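Local structure of uncharacterized protein (Acinetobacter baumannii, 4PUX) at residues 80-83 with 87-90; 46-51 with 55-60. The protein is of unknown function, a DUF3237-family member whose antiparallel strands curl into a beta-barrel-like fold. All coordinates share one frame; numbering follows the deposited sequence.

Contact 1 (80-83 with 87-90). With EDO (1,2-ethanediol), chain B.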
ATOM      1  N   LEU A  80       3.571  11.349   0.172  1.00  9.20           N
ATOM      2  CA  LEU A  80       4.083  12.332  -0.803  1.00  8.79           C
ATOM      3  C   LEU A  80       5.369  11.869  -1.478  1.00  8.34           C
ATOM      4  O   LEU A  80       6.303  11.449  -0.792  1.00  9.17           O
ATOM      5  CB  LEU A  80       4.240  13.691  -0.138  1.00  8.89           C
ATOM      6  CG  LEU A  80       4.667  14.862  -0.999  1.00 10.70           C
ATOM      7  CD1 LEU A  80       3.642  15.132  -2.118  1.00  9.82           C
ATOM      8  CD2 LEU A  80       4.809  16.112  -0.138  1.00 12.45           C
ATOM      9  N   LEU A  81       5.341  11.821  -2.807  1.00  8.69           N
ATOM     10  CA  LEU A  81       6.472  11.376  -3.641  1.00  8.48           C
ATOM     11  C   LEU A  81       7.204  12.577  -4.231  1.00  8.55           C
ATOM     12  O   LEU A  81       6.546  13.561  -4.669  1.00  9.44           O
ATOM     13  CB  LEU A  81       5.978  10.494  -4.782  1.00  9.25           C
ATOM     14  CG  LEU A  81       4.960   9.395  -4.444  1.00  8.45           C
ATOM     15  CD1 LEU A  81       4.614   8.587  -5.669  1.00 11.05           C
ATOM     16  CD2 LEU A  81       5.472   8.508  -3.298  1.00  9.21           C
ATOM     17  N   GLU A  82       8.515  12.463  -4.340  1.00  9.00           N
ATOM     18  CA  GLU A  82       9.370  13.406  -5.069  1.00  9.37           C
ATOM     19  C   GLU A  82      10.151  12.616  -6.120  1.00  7.84           C
ATOM     20  O   GLU A  82      10.977  11.777  -5.790  1.00  9.68           O
ATOM     21  CB  GLU A  82      10.315  14.185  -4.161  1.00 10.40           C
ATOM     22  CG  GLU A  82      11.198  15.184  -4.914  1.00 11.17           C
ATOM     23  CD  GLU A  82      12.259  15.893  -4.065  1.00 13.70           C
ATOM     24  OE1 GLU A  82      12.858  15.259  -3.193  1.00 17.16           O
ATOM     25  OE2 GLU A  82      12.604  17.073  -4.370  1.00 18.77           O
ATOM     26  N   THR A  83       9.837  12.841  -7.406  1.00  8.26           N
ATOM     27  CA  THR A  83      10.546  12.113  -8.440  1.00  8.69           C
ATOM     28  C   THR A  83      12.003  12.582  -8.555  1.00  9.31           C
ATOM     29  O   THR A  83      12.379  13.670  -8.090  1.00  9.21           O
ATOM     30  CB  THR A  83       9.865  12.264  -9.856  1.00  9.82           C
ATOM     31  OG1 THR A  83       9.992  13.627 -10.300  1.00 10.09           O
ATOM     32  CG2 THR A  83       8.426  11.810  -9.761  1.00 10.25           C
ATOM     33  N   ALA A  87       9.437  16.438  -9.590  1.00 10.79           N
ATOM     34  CA  ALA A  87       7.974  16.549  -9.525  1.00 10.19           C
ATOM     35  C   ALA A  87       7.430  16.004  -8.184  1.00 11.35           C
ATOM     36  O   ALA A  87       8.001  15.056  -7.616  1.00 10.65           O
ATOM     37  CB  ALA A  87       7.331  15.778 -10.684  1.00 11.74           C
ATOM     38  N   LEU A  88       6.431  16.688  -7.645  1.00  9.60           N
ATOM     39  CA  LEU A  88       5.701  16.227  -6.449  1.00  9.12           C
ATOM     40  C   LEU A  88       4.421  15.511  -6.844  1.00  9.02           C
ATOM     41  O   LEU A  88       3.640  16.023  -7.698  1.00 10.05           O
ATOM     42  CB  LEU A  88       5.394  17.378  -5.496  1.00 10.06           C
ATOM     43  CG  LEU A  88       6.603  18.092  -4.933  1.00 11.85           C
ATOM     44  CD1 LEU A  88       6.194  19.377  -4.184  1.00 14.17           C
ATOM     45  CD2 LEU A  88       7.428  17.168  -3.985  1.00 13.87           C
ATOM     46  N   ILE A  89       4.185  14.358  -6.225  1.00  8.71           N
ATOM     47  CA  ILE A  89       2.999  13.545  -6.472  1.00  9.12           C
ATOM     48  C   ILE A  89       2.368  13.102  -5.147  1.00  7.62           C
ATOM     49  O   ILE A  89       3.019  12.418  -4.354  1.00  9.04           O
ATOM     50  CB  ILE A  89       3.281  12.294  -7.347  1.00  9.00           C
ATOM     51  CG1 ILE A  89       4.137  12.622  -8.605  1.00  9.47           C
ATOM     52  CG2 ILE A  89       1.975  11.519  -7.639  1.00  9.41           C
ATOM     53  CD1 ILE A  89       4.617  11.414  -9.360  1.00 10.29           C
ATOM     54  N   TYR A  90       1.170  13.580  -4.879  1.00  9.20           N
ATOM     55  CA  TYR A  90       0.370  13.207  -3.687  1.00  8.88           C
ATOM     56  C   TYR A  90      -0.270  11.835  -3.923  1.00  7.97           C
ATOM     57  O   TYR A  90      -0.933  11.629  -4.954  1.00  8.70           O
ATOM     58  CB  TYR A  90      -0.690  14.300  -3.426  1.00  8.85           C
ATOM     59  CG  TYR A  90      -1.844  13.924  -2.510  1.00  8.00           C
ATOM     60  CD1 TYR A  90      -1.643  13.195  -1.314  1.00  8.53           C
ATOM     61  CD2 TYR A  90      -3.118  14.430  -2.770  1.00  8.50           C
ATOM     62  CE1 TYR A  90      -2.731  12.850  -0.495  1.00  8.74           C
ATOM     63  CE2 TYR A  90      -4.208  14.116  -1.954  1.00  7.90           C
ATOM     64  CZ  TYR A  90      -3.992  13.392  -0.774  1.00  7.85           C
ATOM     65  OH  TYR A  90      -5.021  13.028   0.072  1.00 10.10           O
TER
HETATM   66  C1  EDO B 201      14.872  12.138  -5.367  0.50 22.13           C
HETATM   67  O1  EDO B 201      15.042  13.199  -4.402  0.50 18.83           O
HETATM   68  C2  EDO B 201      16.247  11.520  -5.702  0.50 22.12           C
HETATM   69  O2  EDO B 201      16.099  10.557  -6.769  0.50 18.79           O
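L81 and I89 face each other as an antiparallel hydrogen-bonded pair, and each residue's N-H and C=O are satisfied by the other's. L81 N donates to I89 O at 2.9 Å, nearly straight at 170°, and I89 N returns the bond to L81 O. L81 O also receives the CA-H of L88, whose CA lies 3.3 Å from it, so two donors of differing strength share this oxygen.

Toward the turn, A87 O is gripped in the same manner. T83 N donates to A87 O over 2.9 Å, and E82 CA adds a CA-H...O contact. The partner for A87 N is a side chain rather than a carbonyl: T83 OG1, 3.0 Å away, accepts through a more bent bond of 145°. With chi1 at 67°, the hydroxyl sits between the backbone N and the carbonyl carbon of T83, which brings it to A87 N, just ahead of strand 88-99. D85, in the intervening turn, is a second partner of this hydroxyl through OD1, and the same torsion sends T83 CG2 to I89 CD1, 3.9 Å away.

E82 points to the opposite face of the sheet from L81 and I89, beside L88, with its CB 4.2 Å from L88 CD2. Its extended chain carries the carboxylate outward, where OE1 forms a salt bridge with R56 of the adjoining strand and takes only a weak bond from an ethanediol, probably a crystallisation additive. L80 lies on this same face and lays CD1 against I89 O. Adjacent antiparallel strands, 73-83 and 88-99 of the barrel-like sheet, paired up to a short connection form the turn end of a beta hairpin, here with a threonine hydroxyl taking the last N-H.

Contact 2 (46-51 with 55-60)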
ATOM      1  N   GLY A  46      11.315   6.656   2.127  1.00 10.84           N
ATOM      2  CA  GLY A  46      11.383   5.493   1.288  1.00 12.29           C
ATOM      3  C   GLY A  46      11.734   5.841  -0.140  1.00  9.21           C
ATOM      4  O   GLY A  46      12.216   6.938  -0.412  1.00  9.66           O
ATOM      5  N   THR A  47      11.614   4.853  -1.023  1.00  9.69           N
ATOM      6  CA  THR A  47      12.037   4.989  -2.418  1.00 10.42           C
ATOM      7  C   THR A  47      11.053   4.324  -3.346  1.00  8.97           C
ATOM      8  O   THR A  47      10.227   3.465  -2.922  1.00 10.49           O
ATOM      9  CB  THR A  47      13.430   4.331  -2.667  1.00 11.61           C
ATOM     10  OG1 THR A  47      13.366   2.938  -2.365  1.00 13.71           O
ATOM     11  CG2 THR A  47      14.515   5.035  -1.853  1.00 14.04           C
ATOM     12  N   PHE A  48      11.116   4.686  -4.629  1.00 10.40           N
ATOM     13  CA  PHE A  48      10.428   3.922  -5.678  1.00 11.07           C
ATOM     14  C   PHE A  48      11.282   3.890  -6.937  1.00  8.85           C
ATOM     15  O   PHE A  48      11.999   4.863  -7.242  1.00  9.53           O
ATOM     16  CB  PHE A  48       9.015   4.472  -5.975  1.00 10.25           C
ATOM     17  CG  PHE A  48       8.959   5.967  -6.223  1.00 11.47           C
ATOM     18  CD1 PHE A  48       8.837   6.857  -5.154  1.00 10.27           C
ATOM     19  CD2 PHE A  48       8.941   6.483  -7.524  1.00 11.29           C
ATOM     20  CE1 PHE A  48       8.817   8.228  -5.374  1.00 11.16           C
ATOM     21  CE2 PHE A  48       8.902   7.862  -7.744  1.00 10.21           C
ATOM     22  CZ  PHE A  48       8.802   8.726  -6.683  1.00 10.99           C
ATOM     23  N   GLU A  49      11.203   2.772  -7.654  1.00  9.88           N
ATOM     24  CA  GLU A  49      12.047   2.539  -8.825  1.00 10.98           C
ATOM     25  C   GLU A  49      11.312   1.726  -9.877  1.00 11.02           C
ATOM     26  O   GLU A  49      10.947   0.573  -9.655  1.00 11.00           O
ATOM     27  CB  GLU A  49      13.324   1.803  -8.404  1.00 13.20           C
ATOM     28  CG  GLU A  49      14.350   1.550  -9.566  1.00 14.50           C
ATOM     29  CD  GLU A  49      15.177   2.781  -9.951  1.00 15.92           C
ATOM     30  OE1 GLU A  49      14.976   3.847  -9.326  1.00 17.22           O
ATOM     31  OE2 GLU A  49      16.027   2.672 -10.896  1.00 22.06           O
ATOM     32  N   GLY A  50      11.044   2.370 -11.023  1.00 10.71           N
ATOM     33  CA  GLY A  50      10.447   1.719 -12.198  1.00 11.37           C
ATOM     34  C   GLY A  50      10.960   2.334 -13.482  1.00 11.49           C
ATOM     35  O   GLY A  50      11.696   3.319 -13.453  1.00 13.05           O
ATOM     36  N   LYS A  51      10.554   1.772 -14.613  1.00 12.87           N
ATOM     37  CA  LYS A  51      11.038   2.232 -15.917  1.00 14.30           C
ATOM     38  C   LYS A  51      10.739   3.735 -16.146  1.00 14.14           C
ATOM     39  O   LYS A  51      11.648   4.509 -16.566  1.00 18.42           O
ATOM     40  CB  LYS A  51      10.411   1.385 -17.050  1.00 17.36           C
ATOM     41  CG  LYS A  51      10.939   1.697 -18.465  1.00 22.27           C
ATOM     42  CD  LYS A  51      10.295   0.762 -19.515  1.00 28.15           C
ATOM     43  CE  LYS A  51      10.873   0.993 -20.899  1.00 36.62           C
ATOM     44  NZ  LYS A  51      10.227   0.091 -21.913  1.00 44.91           N
ATOM     45  N   GLY A  55      12.234   7.824  -7.787  1.00  8.77           N
ATOM     46  CA  GLY A  55      12.394   8.887  -6.800  1.00  9.65           C
ATOM     47  C   GLY A  55      12.338   8.425  -5.357  1.00  9.56           C
ATOM     48  O   GLY A  55      12.653   7.264  -5.045  1.00 10.20           O
ATOM     49  N   ARG A  56      11.960   9.347  -4.477  1.00  9.31           N
ATOM     50  CA  ARG A  56      11.920   9.092  -3.038  1.00 10.55           C
ATOM     51  C   ARG A  56      10.580   9.522  -2.424  1.00  9.06           C
ATOM     52  O   ARG A  56       9.829  10.357  -2.984  1.00  9.92           O
ATOM     53  CB  ARG A  56      13.081   9.767  -2.295  1.00 11.86           C
ATOM     54  CG  ARG A  56      13.009  11.270  -2.190  1.00 12.26           C
ATOM     55  CD  ARG A  56      14.282  11.821  -1.529  1.00 12.87           C
ATOM     56  NE  ARG A  56      14.210  13.281  -1.428  1.00 13.17           N
ATOM     57  CZ  ARG A  56      14.543  14.016  -0.386  1.00 15.41           C
ATOM     58  NH1 ARG A  56      15.132  13.469   0.669  1.00 22.59           N
ATOM     59  NH2 ARG A  56      14.386  15.349  -0.445  1.00 13.35           N
ATOM     60  N   ILE A  57      10.279   8.905  -1.293  1.00 10.08           N
ATOM     61  CA  ILE A  57       9.134   9.249  -0.482  1.00  9.05           C
ATOM     62  C   ILE A  57       9.614  10.249   0.553  1.00  9.82           C
ATOM     63  O   ILE A  57      10.613  10.029   1.220  1.00  9.68           O
ATOM     64  CB  ILE A  57       8.511   7.975   0.174  1.00  9.08           C
ATOM     65  CG1 ILE A  57       7.979   7.037  -0.914  1.00 12.24           C
ATOM     66  CG2 ILE A  57       7.423   8.302   1.200  1.00 10.04           C
ATOM     67  CD1 ILE A  57       7.719   5.621  -0.436  1.00 11.50           C
ATOM     68  N   LEU A  58       8.832  11.307   0.743  1.00  9.25           N
ATOM     69  CA  LEU A  58       9.185  12.369   1.702  1.00 10.63           C
ATOM     70  C   LEU A  58       8.711  11.995   3.130  1.00  9.70           C
ATOM     71  O   LEU A  58       7.962  11.019   3.320  1.00 10.44           O
ATOM     72  CB  LEU A  58       8.635  13.733   1.219  1.00 10.27           C
ATOM     73  CG  LEU A  58       9.141  14.166  -0.151  1.00 10.36           C
ATOM     74  CD1 LEU A  58       8.564  15.553  -0.484  1.00 11.84           C
ATOM     75  CD2 LEU A  58      10.680  14.215  -0.215  1.00 12.88           C
ATOM     76  N   ASN A  59       9.120  12.781   4.135  1.00 11.56           N
ATOM     77  CA  ASN A  59       8.676  12.585   5.504  1.00 11.51           C
ATOM     78  C   ASN A  59       7.350  13.347   5.703  1.00 10.43           C
ATOM     79  O   ASN A  59       7.326  14.513   6.071  1.00 13.14           O
ATOM     80  CB  ASN A  59       9.766  13.035   6.491  1.00 13.83           C
ATOM     81  CG  ASN A  59       9.430  12.689   7.926  1.00 16.39           C
ATOM     82  OD1 ASN A  59       8.362  12.160   8.223  1.00 16.08           O
ATOM     83  ND2 ASN A  59      10.342  12.962   8.812  1.00 26.26           N
ATOM     84  N   ASN A  60       6.243  12.641   5.453  1.00  9.93           N
ATOM     85  CA  ASN A  60       4.896  13.205   5.460  1.00 10.06           C
ATOM     86  C   ASN A  60       3.869  12.066   5.476  1.00  9.91           C
ATOM     87  O   ASN A  60       4.019  11.032   4.753  1.00 11.64           O
ATOM     88  CB  ASN A  60       4.646  14.042   4.203  1.00 12.38           C
ATOM     89  CG  ASN A  60       3.178  14.474   4.065  1.00 12.51           C
ATOM     90  OD1 ASN A  60       2.659  15.368   4.782  1.00 17.29           O
ATOM     91  ND2 ASN A  60       2.512  13.854   3.171  1.00 10.25           N
TER
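The ring of F48 lies against the opposite strand, with G55 over one face and R56 O and I57 CG1 at its edge. Its chi1 of 50° sets CG between the backbone N and the carbonyl carbon and swings the ring over to the glycine. G55 CA stands 3.9 Å from the ring centroid, 22° off the normal, a CH-pi contact, while G55 N rests over the rim of the same face. The G55 backbone thus lies directly against the ring. At the ring's edge F48 CE1 approaches R56 O to 3.4 Å, and CD1 meets I57 CG1.

These residues belong to the beta hairpin of strands 36-49 and 54-67, in which F48 and G55 form an antiparallel hydrogen-bonded pair, with F48 N to G55 O and G55 N to F48 O both 3.0 Å. Farther from the turn, I57 N donates to G46 O over 2.9 Å, nearly straight at 172°.

I57 turns to the same face as F48 and lays its CB 3.7 Å from G46 N, against the glycine backbone. T47 and R56 occupy the other face. R56 rests CB against G46 O, then runs straight from CG to NE; its guanidinium, engaged by E82 of the next strand, has L58 CD2 over one face.

In the fold
Contact 2 closes before contact 1 opens, and the two hairpin ends lie in series along the chain with their centres about 8 Å apart, on the same side of the molecule's centre. Strands 54-67 and 73-83, neighbours in the one antiparallel sheet, bring them together, so that strands 36-49, 54-67, 73-83 and 88-99 follow in order. The seam between the contacts is bridged by main chain and side chains alike: L80 O lies 3.0 Å from L58 N, a probable hydrogen bond, and L81 CB packs 3.7 Å from F48 CE1. These four consecutive strands make up part of the barrel-like wall of this DUF3237 protein.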